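Local coordinates for protein tyrosine--tRNA ligase, mitochondrial (Emericella nidulans, PDB 5IHX) that probably attaches L-tyrosine to mitochondrial tRNA(Tyr) at the expense of ATP, as a class I aminoacyl-tRNA synthetase, at residues L90-G93 with Y94-L98. Numbering follows the deposited sequence.
Sequences LAWG and YVWGL
W96 and L98 fold back on W92 and G93 where helix 84-95 ends in a Schellman motif, inside the beta-alpha-beta crossover from strand 68-72 to strand 100-104 of the class I catalytic domain. The last turn is held by Y94 N to L90 O, 2.8 Å, and by V95 N to A91 O. W96 N bonds to W92 O at 2.9 Å and more weakly to G93 O. G97, at positive phi (89°), turns the chain, and its N returns to Y94 O. W96 CB lies 3.3 Å from W92 O and also touches G93 O; CG passes the same W92 carbonyl, and CD1 is the ring carbon nearest to that oxygen. Farther out, W96 CD1 and NE1 reach W92 CE3, the latter at 4.0 Å, the two indoles meeting obliquely, and the W96 ring also meets F37 of helix 37-44 edge-to-face. V95 CG2, set between its own backbone N and carbonyl carbon, lies 3.2 Å from W92 O and also approaches W92 CE3, giving W92 two neighbours from the following turn. H40 of helix 37-44 meets both tryptophan rings. Y94 CB rests against L90 O and A91 O, and with CG anti to the backbone N (chi1 178°) the ring goes on to meet W162 edge-to-face. On the sheet side, L90 packs on I68 and A70 of strand 68-72. Beyond G97, L98 returns to G93: its N donates to G93 O at 2.9 Å, while L98 CB lies 3.4 Å from G93 O.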
loop_
_atom_site.group_PDB
_atom_site.type_symbol
_atom_site.label_atom_id
_atom_site.label_comp_id
_atom_site.label_asym_id
_atom_site.label_seq_id
_atom_site.Cartn_x
_atom_site.Cartn_y
_atom_site.Cartn_z
ATOM N N LEU A 90 4.686 24.891 17.328
ATOM C CA LEU A 90 6.062 24.411 17.242
ATOM C C LEU A 90 7.050 25.529 17.568
ATOM O O LEU A 90 8.100 25.286 18.162
ATOM C CB LEU A 90 6.363 23.843 15.851
ATOM C CG LEU A 90 5.592 22.603 15.389
ATOM C CD1 LEU A 90 6.149 22.114 14.059
ATOM C CD2 LEU A 90 5.624 21.489 16.428
ATOM N N ALA A 91 6.709 26.753 17.178
ATOM C CA ALA A 91 7.539 27.908 17.492
ATOM C C ALA A 91 7.673 28.057 19.001
ATOM O O ALA A 91 8.772 28.241 19.525
ATOM C CB ALA A 91 6.954 29.170 16.881
ATOM N N TRP A 92 6.545 27.973 19.698
ATOM C CA TRP A 92 6.549 28.021 21.154
ATOM C C TRP A 92 7.359 26.867 21.724
ATOM O O TRP A 92 8.178 27.055 22.626
ATOM C CB TRP A 92 5.123 27.984 21.698
ATOM C CG TRP A 92 4.453 29.320 21.710
ATOM C CD1 TRP A 92 3.320 29.679 21.041
ATOM C CD2 TRP A 92 4.878 30.482 22.431
ATOM N NE1 TRP A 92 3.009 30.990 21.306
ATOM C CE2 TRP A 92 3.950 31.505 22.159
ATOM C CE3 TRP A 92 5.947 30.754 23.289
ATOM C CZ2 TRP A 92 4.062 32.780 22.708
ATOM C CZ3 TRP A 92 6.058 32.020 23.835
ATOM C CH2 TRP A 92 5.121 33.017 23.540
ATOM N N GLY A 93 7.110 25.669 21.203
ATOM C CA GLY A 93 7.842 24.488 21.619
ATOM C C GLY A 93 9.341 24.680 21.502
ATOM O O GLY A 93 10.090 24.351 22.421
ATOM N N TYR A 94 9.777 25.235 20.375
ATOM C CA TYR A 94 11.198 25.448 20.125
ATOM C C TYR A 94 11.821 26.348 21.190
ATOM O O TYR A 94 12.828 25.988 21.798
ATOM C CB TYR A 94 11.416 26.057 18.738
ATOM C CG TYR A 94 12.867 26.344 18.415
ATOM C CD1 TYR A 94 13.805 25.319 18.361
ATOM C CD2 TYR A 94 13.301 27.641 18.165
ATOM C CE1 TYR A 94 15.136 25.578 18.063
ATOM C CE2 TYR A 94 14.626 27.910 17.868
ATOM C CZ TYR A 94 15.539 26.877 17.820
ATOM O OH TYR A 94 16.856 27.144 17.527
ATOM N N VAL A 95 11.222 27.513 21.420
ATOM C CA VAL A 95 11.783 28.467 22.373
ATOM C C VAL A 95 11.578 28.002 23.816
ATOM O O VAL A 95 12.186 28.545 24.739
ATOM C CB VAL A 95 11.183 29.886 22.190
ATOM C CG1 VAL A 95 11.440 30.386 20.774
ATOM C CG2 VAL A 95 9.691 29.907 22.502
ATOM N N TRP A 96 10.722 27.001 24.009
ATOM C CA TRP A 96 10.563 26.372 25.319
ATOM C C TRP A 96 11.593 25.267 25.560
ATOM O O TRP A 96 11.679 24.720 26.661
ATOM C CB TRP A 96 9.150 25.803 25.474
ATOM C CG TRP A 96 8.207 26.773 26.111
ATOM C CD1 TRP A 96 7.899 28.026 25.670
ATOM C CD2 TRP A 96 7.459 26.574 27.314
ATOM N NE1 TRP A 96 7.001 28.620 26.524
ATOM C CE2 TRP A 96 6.713 27.749 27.540
ATOM C CE3 TRP A 96 7.343 25.517 28.221
ATOM C CZ2 TRP A 96 5.867 27.895 28.635
ATOM C CZ3 TRP A 96 6.500 25.663 29.304
ATOM C CH2 TRP A 96 5.773 26.843 29.502
ATOM N N GLY A 97 12.373 24.943 24.536
ATOM C CA GLY A 97 13.422 23.944 24.662
ATOM C C GLY A 97 12.952 22.532 24.363
ATOM O O GLY A 97 13.651 21.563 24.665
ATOM N N LEU A 98 11.764 22.413 23.777
ATOM C CA LEU A 98 11.258 21.123 23.327
ATOM C C LEU A 98 11.767 20.843 21.919
ATOM O O LEU A 98 11.816 21.753 21.093
ATOM C CB LEU A 98 9.728 21.100 23.348
ATOM C CG LEU A 98 9.064 21.191 24.722
ATOM C CD1 LEU A 98 7.608 21.586 24.583
ATOM C CD2 LEU A 98 9.186 19.861 25.451
#